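Local coordinates for protein glycosyl hydrolase family 26 (Bacteroides ovatus, PDB 4ZXO) that acts as a family 26 beta-mannanase, hydrolysing the backbone of mannans and probably that of galactomannan in this gut bacterium, at residues Ser62-Glu67 and Ser101-Asn106; Cys179-Tyr184 and Tyr219-Pro224; Gln247-Leu252 and Ile290-Leu295. All blocks are in the same frame, centred on the assembly; numbering follows the deposited sequence. Where two conformers were deposited one is given.

Interaction 1. Residues Ser62-Glu67 and Ser101-Asn106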
loop_
_atom_site.group_PDB
_atom_site.type_symbol
_atom_site.label_atom_id
_atom_site.label_comp_id
_atom_site.label_asym_id
_atom_site.label_seq_id
_atom_site.Cartn_x
_atom_site.Cartn_y
_atom_site.Cartn_z
ATOM N N SER A 62 -5.128 -2.957 -3.407
ATOM C CA SER A 62 -5.054 -2.543 -1.995
ATOM C C SER A 62 -6.420 -2.121 -1.523
ATOM O O SER A 62 -7.302 -1.729 -2.303
ATOM C CB SER A 62 -4.009 -1.395 -1.776
ATOM O OG SER A 62 -4.300 -0.262 -2.568
ATOM N N PHE A 63 -6.575 -2.174 -0.214
ATOM C CA PHE A 63 -7.815 -1.792 0.439
ATOM C C PHE A 63 -7.434 -1.161 1.764
ATOM O O PHE A 63 -6.280 -1.247 2.172
ATOM C CB PHE A 63 -8.764 -3.001 0.657
ATOM C CG PHE A 63 -9.010 -3.827 -0.594
ATOM C CD1 PHE A 63 -10.033 -3.488 -1.497
ATOM C CD2 PHE A 63 -8.196 -4.914 -0.870
ATOM C CE1 PHE A 63 -10.223 -4.229 -2.633
ATOM C CE2 PHE A 63 -8.378 -5.704 -2.011
ATOM C CZ PHE A 63 -9.395 -5.351 -2.909
ATOM N N ASP A 64 -8.398 -0.556 2.452
ATOM C CA ASP A 64 -8.077 0.149 3.711
ATOM C C ASP A 64 -8.845 -0.431 4.863
ATOM O O ASP A 64 -10.013 -0.804 4.726
ATOM C CB ASP A 64 -8.371 1.636 3.560
ATOM C CG ASP A 64 -7.543 2.490 4.537
ATOM O OD1 ASP A 64 -6.443 2.921 4.125
ATOM O OD2 ASP A 64 -7.923 2.642 5.728
ATOM N N LEU A 65 -8.156 -0.548 6.001
ATOM C CA LEU A 65 -8.787 -1.073 7.220
ATOM C C LEU A 65 -9.281 0.027 8.180
ATOM O O LEU A 65 -9.781 -0.278 9.250
ATOM C CB LEU A 65 -7.841 -2.008 7.953
ATOM C CG LEU A 65 -7.426 -3.220 7.155
ATOM C CD1 LEU A 65 -6.516 -4.137 7.998
ATOM C CD2 LEU A 65 -8.652 -3.990 6.564
ATOM N N GLY A 66 -9.193 1.290 7.773
ATOM C CA GLY A 66 -9.637 2.370 8.636
ATOM C C GLY A 66 -11.050 2.134 9.123
ATOM O O GLY A 66 -11.956 1.815 8.325
ATOM N N GLU A 67 -11.212 2.295 10.441
ATOM C CA GLU A 67 -12.453 2.101 11.248
ATOM C C GLU A 67 -12.693 0.659 11.639
ATOM O O GLU A 67 -13.613 0.392 12.400
ATOM C CB GLU A 67 -13.710 2.704 10.581
ATOM C CG GLU A 67 -13.545 4.207 10.356
ATOM C CD GLU A 67 -14.828 4.888 9.954
ATOM O OE1 GLU A 67 -15.935 4.305 10.072
ATOM O OE2 GLU A 67 -14.761 6.049 9.554
ATOM N N SER A 101 -3.764 -0.633 3.657
ATOM C CA SER A 101 -3.393 0.531 4.434
ATOM C C SER A 101 -4.358 0.684 5.614
ATOM O O SER A 101 -5.317 -0.084 5.738
ATOM C CB SER A 101 -3.389 1.789 3.556
ATOM O OG SER A 101 -4.556 1.825 2.766
ATOM N N TRP A 102 -4.101 1.653 6.485
ATOM C CA TRP A 102 -4.904 1.776 7.708
ATOM C C TRP A 102 -5.056 3.234 8.067
ATOM O O TRP A 102 -4.238 3.787 8.852
ATOM C CB TRP A 102 -4.210 1.016 8.886
ATOM C CG TRP A 102 -5.085 0.847 10.099
ATOM C CD1 TRP A 102 -6.462 0.913 10.162
ATOM C CD2 TRP A 102 -4.633 0.553 11.419
ATOM N NE1 TRP A 102 -6.877 0.700 11.467
ATOM C CE2 TRP A 102 -5.777 0.484 12.252
ATOM C CE3 TRP A 102 -3.368 0.385 11.981
ATOM C CZ2 TRP A 102 -5.707 0.228 13.627
ATOM C CZ3 TRP A 102 -3.284 0.106 13.361
ATOM C CH2 TRP A 102 -4.466 0.017 14.180
ATOM N N HIS A 103 -6.095 3.864 7.518
ATOM C CA HIS A 103 -6.378 5.238 7.930
ATOM C C HIS A 103 -7.159 5.201 9.272
ATOM O O HIS A 103 -8.411 5.385 9.334
ATOM C CB HIS A 103 -7.168 5.983 6.840
ATOM C CG HIS A 103 -6.335 6.398 5.676
ATOM N ND1 HIS A 103 -5.954 5.529 4.669
ATOM C CD2 HIS A 103 -5.881 7.619 5.311
ATOM C CE1 HIS A 103 -5.285 6.206 3.742
ATOM N NE2 HIS A 103 -5.217 7.473 4.116
ATOM N N VAL A 104 -6.400 4.944 10.332
ATOM C CA VAL A 104 -6.959 4.697 11.658
ATOM C C VAL A 104 -7.429 5.995 12.309
ATOM O O VAL A 104 -6.825 7.080 12.134
ATOM C CB VAL A 104 -5.885 3.987 12.529
ATOM C CG1 VAL A 104 -4.536 4.761 12.546
ATOM C CG2 VAL A 104 -6.328 3.623 13.945
ATOM N N ARG A 105 -8.529 5.865 13.050
ATOM C CA ARG A 105 -9.087 6.980 13.786
ATOM C C ARG A 105 -8.084 7.527 14.817
ATOM O O ARG A 105 -7.088 6.867 15.199
ATOM C CB ARG A 105 -10.369 6.528 14.519
ATOM C CG ARG A 105 -11.477 5.983 13.644
ATOM C CD ARG A 105 -12.158 6.999 12.743
ATOM N NE ARG A 105 -12.876 8.024 13.533
ATOM C CZ ARG A 105 -13.631 8.971 13.002
ATOM N NH1 ARG A 105 -13.833 9.011 11.711
ATOM N NH2 ARG A 105 -14.223 9.873 13.784
ATOM N N ASN A 106 -8.390 8.729 15.287
ATOM C CA ASN A 106 -7.572 9.402 16.291
ATOM C C ASN A 106 -8.013 8.894 17.665
ATOM O O ASN A 106 -9.154 9.188 18.081
ATOM C CB ASN A 106 -7.784 10.905 16.151
ATOM C CG ASN A 106 -6.906 11.726 17.062
ATOM O OD1 ASN A 106 -6.734 11.405 18.218
ATOM N ND2 ASN A 106 -6.340 12.792 16.534
HETATM O O HOH W 1 -12.579 7.720 9.329
#
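Asp64 OD1 takes two hydrogen bonds from opposite faces of its carboxylate plane: one from Ser101 OG at 2.6 Å, the other from His103 ND1 at 2.7 Å. The imidazole meets this oxygen edge-on, with its ring turned 46° against the carboxylate. Asp64 OD2 offers its syn lone pair to His103 N at 2.8 Å, in a nearly straight bond. On its anti side OD2 also accepts from Gly66 N, closing an Asx turn. CG lies anti to the backbone N (chi1 -156°), on the side of 101-106. An alanine at Asp64 would probably leave His103 ND1, Ser101 OG and two backbone N-H groups without their acceptors, and the imidazole less firmly fixed in its rotation. Gly66 CA packs 3.3 Å from His103 O, where a side chain would clash. Glu67 OE2 and Arg105 NH1 make a long salt bridge, with one water hydrogen-bonded to both, while Arg105 NH2 turns to Gly110 O. The parallel ladder is tied by Ser101 N to Phe63 O and Leu65 N to Ser101 O. Such a network at the C-terminal ends of adjacent parallel strands is consistent with the TIM-barrel rim that carries the active site in family 26 enzymes.

Interaction 2. Residues Cys179-Tyr184 and Tyr219-Pro224. With PO4 (phosphate ion), chain C.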
loop_
_atom_site.group_PDB
_atom_site.type_symbol
_atom_site.label_atom_id
_atom_site.label_comp_id
_atom_site.label_asym_id
_atom_site.label_seq_id
_atom_site.Cartn_x
_atom_site.Cartn_y
_atom_site.Cartn_z
ATOM N N CYS A 179 4.742 14.055 16.693
ATOM C CA CYS A 179 5.400 13.102 17.601
ATOM C C CYS A 179 6.882 13.119 17.340
ATOM O O CYS A 179 7.315 13.618 16.297
ATOM C CB CYS A 179 4.845 11.660 17.423
ATOM S SG CYS A 179 5.067 10.963 15.717
ATOM N N SER A 180 7.651 12.567 18.261
ATOM C CA SER A 180 9.107 12.435 18.060
ATOM C C SER A 180 9.430 11.212 17.229
ATOM O O SER A 180 8.574 10.322 17.030
ATOM C CB SER A 180 9.816 12.324 19.409
ATOM O OG SER A 180 9.545 11.068 20.028
ATOM N N SER A 181 10.671 11.156 16.780
ATOM C CA SER A 181 11.149 10.002 16.034
ATOM C C SER A 181 11.028 8.714 16.856
ATOM O O SER A 181 10.635 7.681 16.329
ATOM C CB SER A 181 12.595 10.227 15.606
ATOM O OG SER A 181 13.081 9.105 14.916
ATOM N N GLU A 182 11.361 8.765 18.140
ATOM C CA GLU A 182 11.293 7.592 18.984
ATOM C C GLU A 182 9.865 7.180 19.265
ATOM O O GLU A 182 9.575 5.973 19.300
ATOM C CB GLU A 182 12.043 7.830 20.307
ATOM C CG GLU A 182 13.553 7.701 20.078
ATOM C CD GLU A 182 14.000 6.407 19.289
ATOM O OE1 GLU A 182 13.602 5.265 19.654
ATOM O OE2 GLU A 182 14.761 6.552 18.278
ATOM N N GLN A 183 8.984 8.158 19.486
ATOM C CA GLN A 183 7.579 7.840 19.653
ATOM C C GLN A 183 7.010 7.144 18.404
ATOM O O GLN A 183 6.274 6.139 18.488
ATOM C CB GLN A 183 6.777 9.108 19.938
ATOM C CG GLN A 183 6.988 9.592 21.385
ATOM C CD GLN A 183 6.394 10.972 21.632
ATOM O OE1 GLN A 183 6.267 11.806 20.716
ATOM N NE2 GLN A 183 6.001 11.207 22.863
ATOM N N TYR A 184 7.329 7.701 17.226
ATOM C CA TYR A 184 6.855 7.110 15.976
ATOM C C TYR A 184 7.377 5.657 15.820
ATOM O O TYR A 184 6.630 4.736 15.417
ATOM C CB TYR A 184 7.294 7.977 14.789
ATOM C CG TYR A 184 6.847 7.392 13.477
ATOM C CD1 TYR A 184 5.538 7.574 12.978
ATOM C CD2 TYR A 184 7.741 6.605 12.727
ATOM C CE1 TYR A 184 5.128 6.978 11.751
ATOM C CE2 TYR A 184 7.329 6.024 11.536
ATOM C CZ TYR A 184 6.035 6.245 11.055
ATOM O OH TYR A 184 5.695 5.619 9.888
ATOM N N TYR A 219 15.052 10.012 4.821
ATOM C CA TYR A 219 14.050 8.985 4.627
ATOM C C TYR A 219 14.027 8.013 5.767
ATOM O O TYR A 219 12.945 7.568 6.166
ATOM C CB TYR A 219 14.344 8.260 3.284
ATOM C CG TYR A 219 13.436 7.090 2.960
ATOM C CD1 TYR A 219 12.218 7.284 2.289
ATOM C CD2 TYR A 219 13.823 5.798 3.269
ATOM C CE1 TYR A 219 11.397 6.192 1.976
ATOM C CE2 TYR A 219 13.013 4.722 2.986
ATOM C CZ TYR A 219 11.797 4.911 2.345
ATOM O OH TYR A 219 10.994 3.833 2.064
ATOM N N LEU A 220 15.213 7.665 6.260
ATOM C CA LEU A 220 15.303 6.677 7.337
ATOM C C LEU A 220 15.283 7.253 8.740
ATOM O O LEU A 220 15.502 6.495 9.699
ATOM C CB LEU A 220 16.584 5.844 7.179
ATOM C CG LEU A 220 16.595 5.012 5.884
ATOM C CD1 LEU A 220 17.945 4.217 5.805
ATOM C CD2 LEU A 220 15.420 4.034 5.880
ATOM N N GLU A 221 15.133 8.575 8.911
ATOM C CA GLU A 221 15.217 9.159 10.259
ATOM C C GLU A 221 14.226 8.501 11.230
ATOM O O GLU A 221 14.533 8.317 12.401
ATOM C CB GLU A 221 14.929 10.666 10.187
ATOM C CG GLU A 221 15.169 11.378 11.501
ATOM C CD GLU A 221 14.075 12.316 11.984
ATOM O OE1 GLU A 221 12.888 12.325 11.550
ATOM O OE2 GLU A 221 14.446 13.110 12.843
ATOM N N ARG A 222 13.035 8.153 10.727
ATOM C CA ARG A 222 12.022 7.543 11.591
ATOM C C ARG A 222 11.788 6.047 11.289
ATOM O O ARG A 222 10.683 5.479 11.570
ATOM C CB ARG A 222 10.703 8.330 11.469
ATOM C CG ARG A 222 10.853 9.706 12.044
ATOM C CD ARG A 222 9.576 10.517 12.154
ATOM N NE ARG A 222 9.956 11.723 12.907
ATOM C CZ ARG A 222 9.146 12.394 13.722
ATOM N NH1 ARG A 222 7.868 12.004 13.878
ATOM N NH2 ARG A 222 9.627 13.454 14.404
ATOM N N TYR A 223 12.795 5.426 10.705
ATOM C CA TYR A 223 12.713 4.021 10.324
ATOM C C TYR A 223 12.844 3.124 11.552
ATOM O O TYR A 223 13.841 3.238 12.288
ATOM C CB TYR A 223 13.850 3.730 9.339
ATOM C CG TYR A 223 13.914 2.343 8.780
ATOM C CD1 TYR A 223 12.993 1.869 7.867
ATOM C CD2 TYR A 223 14.987 1.525 9.086
ATOM C CE1 TYR A 223 13.075 0.620 7.368
ATOM C CE2 TYR A 223 15.118 0.252 8.531
ATOM C CZ TYR A 223 14.156 -0.191 7.671
ATOM O OH TYR A 223 14.321 -1.457 7.133
ATOM N N PRO A 224 11.861 2.207 11.752
ATOM C CA PRO A 224 11.863 1.419 12.990
ATOM C C PRO A 224 12.799 0.200 12.935
ATOM O O PRO A 224 12.953 -0.486 13.935
ATOM C CB PRO A 224 10.397 0.988 13.129
ATOM C CG PRO A 224 9.939 0.849 11.638
ATOM C CD PRO A 224 10.612 2.039 10.963
HETATM P P PO4 C . 4.574 15.133 23.470
HETATM O O1 PO4 C . 5.484 15.949 22.607
HETATM O O2 PO4 C . 5.263 13.866 23.846
HETATM O O3 PO4 C . 4.300 15.936 24.787
HETATM O O4 PO4 C . 3.315 14.961 22.668
#
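Glu221 O, in the type I turn from Leu220 to Tyr223, is approached by Ser181 OG at 3.0 Å from above the plane of the carbonyl. Ser181 was modelled in two conformers, so this bond may be made only part of the time. The Glu221 side chain runs beside that of Arg222, and Glu221 OE1 receives Arg222 NE at 3.3 Å in a salt bridge that lies at the edge of the guanidinium.

Arg222 carries most of the contact. Its chain runs extended from CG to NE, Arg222 CG lying 3.7 Å from Ser181 OG, and brings the guanidinium to the start of helix 181-197. There Arg222 NH1 and NH2 both close end-on upon one acceptor, Cys179 O, each at 3.0 Å. The two bonds are bent, with N-H...O angles near 140°, as expected when a single oxygen is shared by a fork. One guanidinium face lies against the Ser180-Ser181 peptide, and Cys179 SG stands 3.5 Å from Arg222 NH1. The backbone of Arg222 contributes as well: Arg222 O meets the edge of the Tyr184 ring, 3.4 Å from Tyr184 CD2, while Arg222 CB packs against Tyr184 CD2, out of the ring plane. The Tyr184 hydroxyl reaches away to Trp164 O.

On the helix side, Ser180 and Gln183 form a capping box. A cation beside the N-terminal end of a helix would by itself be disfavoured by the helix dipole; the doubly gripped Cys179 carbonyl and the Glu221 carboxylate are likely to compensate for it.

Interaction 3. Residues Gln247-Leu252 and Ile290-Leu295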
loop_
_atom_site.group_PDB
_atom_site.type_symbol
_atom_site.label_atom_id
_atom_site.label_comp_id
_atom_site.label_asym_id
_atom_site.label_seq_id
_atom_site.Cartn_x
_atom_site.Cartn_y
_atom_site.Cartn_z
ATOM N N GLN A 247 10.768 14.944 -8.394
ATOM C CA GLN A 247 10.584 14.398 -7.070
ATOM C C GLN A 247 10.410 12.896 -7.069
ATOM O O GLN A 247 10.915 12.225 -6.135
ATOM C CB GLN A 247 9.379 15.025 -6.422
ATOM C CG GLN A 247 9.599 16.506 -6.109
ATOM C CD GLN A 247 10.726 16.732 -5.098
ATOM O OE1 GLN A 247 10.943 15.905 -4.220
ATOM N NE2 GLN A 247 11.448 17.868 -5.225
ATOM N N LEU A 248 9.759 12.351 -8.114
ATOM C CA LEU A 248 9.660 10.886 -8.179
ATOM C C LEU A 248 11.033 10.274 -8.467
ATOM O O LEU A 248 11.411 9.279 -7.845
ATOM C CB LEU A 248 8.635 10.449 -9.236
ATOM C CG LEU A 248 8.342 8.948 -9.233
ATOM C CD1 LEU A 248 7.873 8.409 -7.814
ATOM C CD2 LEU A 248 7.392 8.607 -10.379
ATOM N N ASN A 249 11.771 10.816 -9.442
ATOM C CA ASN A 249 13.125 10.320 -9.602
ATOM C C ASN A 249 13.932 10.419 -8.310
ATOM O O ASN A 249 14.679 9.498 -7.982
ATOM C CB ASN A 249 13.867 11.073 -10.707
ATOM C CG ASN A 249 13.591 10.490 -12.090
ATOM O OD1 ASN A 249 13.946 9.336 -12.389
ATOM N ND2 ASN A 249 12.926 11.257 -12.917
ATOM N N LYS A 250 13.840 11.549 -7.610
ATOM C CA LYS A 250 14.552 11.707 -6.366
ATOM C C LYS A 250 14.155 10.604 -5.365
ATOM O O LYS A 250 15.033 9.962 -4.761
ATOM C CB LYS A 250 14.257 13.071 -5.757
ATOM C CG LYS A 250 14.994 13.308 -4.479
ATOM C CD LYS A 250 14.340 14.484 -3.709
ATOM C CE LYS A 250 13.137 13.986 -2.920
ATOM N NZ LYS A 250 12.435 15.099 -2.211
ATOM N N MET A 251 12.847 10.385 -5.169
ATOM C CA MET A 251 12.471 9.375 -4.181
ATOM C C MET A 251 12.809 7.961 -4.617
ATOM O O MET A 251 13.204 7.157 -3.773
ATOM C CB MET A 251 10.957 9.430 -3.889
ATOM C CG MET A 251 10.526 10.668 -3.128
ATOM S SD MET A 251 11.551 11.140 -1.689
ATOM C CE MET A 251 11.397 9.646 -0.692
ATOM N N LEU A 252 12.638 7.624 -5.903
ATOM C CA LEU A 252 12.980 6.263 -6.285
ATOM C C LEU A 252 14.498 6.025 -6.243
ATOM O O LEU A 252 14.908 4.894 -5.974
ATOM C CB LEU A 252 12.426 5.957 -7.682
ATOM C CG LEU A 252 10.891 6.087 -7.704
ATOM C CD1 LEU A 252 10.357 5.617 -9.089
ATOM C CD2 LEU A 252 10.231 5.325 -6.534
ATOM N N ILE A 290 9.457 5.211 -13.918
ATOM C CA ILE A 290 9.526 4.038 -13.056
ATOM C C ILE A 290 10.344 2.911 -13.681
ATOM O O ILE A 290 10.919 2.113 -12.950
ATOM C CB ILE A 290 8.131 3.503 -12.633
ATOM C CG1 ILE A 290 7.310 3.037 -13.824
ATOM C CG2 ILE A 290 7.361 4.575 -11.846
ATOM C CD1 ILE A 290 6.004 2.388 -13.416
ATOM N N GLU A 291 10.451 2.863 -15.011
ATOM C CA GLU A 291 11.167 1.752 -15.637
ATOM C C GLU A 291 12.649 1.785 -15.366
ATOM O O GLU A 291 13.331 0.779 -15.621
ATOM C CB GLU A 291 10.923 1.721 -17.140
ATOM C CG GLU A 291 11.582 2.864 -17.887
ATOM C CD GLU A 291 11.218 2.870 -19.373
ATOM O OE1 GLU A 291 10.633 1.861 -19.838
ATOM O OE2 GLU A 291 11.515 3.865 -20.071
ATOM N N LYS A 292 13.141 2.895 -14.821
ATOM C CA LYS A 292 14.567 3.029 -14.506
ATOM C C LYS A 292 14.940 2.436 -13.138
ATOM O O LYS A 292 16.101 2.437 -12.750
ATOM C CB LYS A 292 14.975 4.513 -14.534
ATOM C CG LYS A 292 14.688 5.257 -15.846
ATOM C CD LYS A 292 15.345 6.582 -15.873
ATOM C CE LYS A 292 14.788 7.539 -14.872
ATOM N NZ LYS A 292 15.594 8.833 -14.935
ATOM N N TYR A 293 13.950 1.936 -12.405
ATOM C CA TYR A 293 14.178 1.539 -11.015
ATOM C C TYR A 293 13.602 0.170 -10.778
ATOM O O TYR A 293 12.588 -0.178 -11.364
ATOM C CB TYR A 293 13.520 2.539 -10.045
ATOM C CG TYR A 293 14.017 3.941 -10.237
ATOM C CD1 TYR A 293 15.230 4.367 -9.641
ATOM C CD2 TYR A 293 13.312 4.853 -11.026
ATOM C CE1 TYR A 293 15.681 5.631 -9.822
ATOM C CE2 TYR A 293 13.809 6.111 -11.234
ATOM C CZ TYR A 293 14.949 6.514 -10.609
ATOM O OH TYR A 293 15.449 7.799 -10.802
ATOM N N PRO A 294 14.222 -0.593 -9.868
ATOM C CA PRO A 294 13.807 -1.994 -9.632
ATOM C C PRO A 294 12.592 -2.114 -8.735
ATOM O O PRO A 294 12.627 -2.772 -7.706
ATOM C CB PRO A 294 15.041 -2.629 -8.980
ATOM C CG PRO A 294 15.722 -1.406 -8.245
ATOM C CD PRO A 294 15.435 -0.200 -9.110
ATOM N N LEU A 295 11.515 -1.464 -9.121
ATOM C CA LEU A 295 10.335 -1.473 -8.277
ATOM C C LEU A 295 9.665 -2.831 -8.285
ATOM O O LEU A 295 9.485 -3.454 -9.360
ATOM C CB LEU A 295 9.293 -0.471 -8.769
ATOM C CG LEU A 295 9.772 0.972 -8.817
ATOM C CD1 LEU A 295 8.561 1.843 -9.195
ATOM C CD2 LEU A 295 10.286 1.424 -7.492
HETATM O O HOH W 2 13.046 10.766 -15.881
#
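Leu252 sits over the face of the Tyr293 ring, its CB 3.5 Å from the ring centroid and only 7° off the normal, a CH-pi contact placed almost exactly above the centre. Leu252 CD1 lies 3.6 Å from Tyr293 CD2. Tyr293 CG lies anti to its carbonyl carbon (chi1 -58°), which sets CG on the side of helix 241-262.

While the face is given to leucine, the edge is given to Asn249, one helical turn earlier. Its side chain crosses Tyr293 at about a right angle, with amide and ring planes 53° apart, and OD1 lies in the plane of the ring. Tyr293 OH donates to a lone pair of Asn249 OD1 at 2.7 Å; the hydroxyl is also hydrogen-bonded to Thr253 OG1, so two helix residues fix its position. Lys292 NZ comes across the asparagine and adds a weak bond to Asn249 OD1 at 3.1 Å. A water accepts from Asn249 ND2 and, weakly, from Lys292 NZ, while ND2 also holds Ile245 O within its own helix.

Beneath this polar edge the contact is aliphatic. Leu252 CD2 meets Leu295 CD2 at 4.0 Å, the two side chains at about a right angle, and Ile290 CG2 touches both Leu248 CD2 and Leu252 CD1. Ile290, Leu248 and Leu295 also rest on strand 266-271. The turn that joins helix 281-290 to strand 295-300 is thereby packed on the preceding barrel helix, as between successive alpha/beta units of a TIM barrel.

How the interactions relate
The three contacts follow one another along the chain and belong to one parallel barrel. Interaction 1 joins neighbouring strands 60-64 and 97-101 where they run out into loops. Interactions 2 and 3 lie farther from the centre of the chain, among the surrounding helices, and strand 231-235 connects them: it follows 219-224 and leads into helix 241-262. Their centres are 23 Å apart, yet they touch, Tyr219 CD1 packing 3.9 Å from Met251 CE. Interaction 1 is 20 Å from interaction 2 and 26 Å from interaction 3, centre to centre, touching neither; interactions 1 and 3 flank the chain's centre. One contact thus lies at the strand ends of the barrel, and the other two among the helices and turns around it.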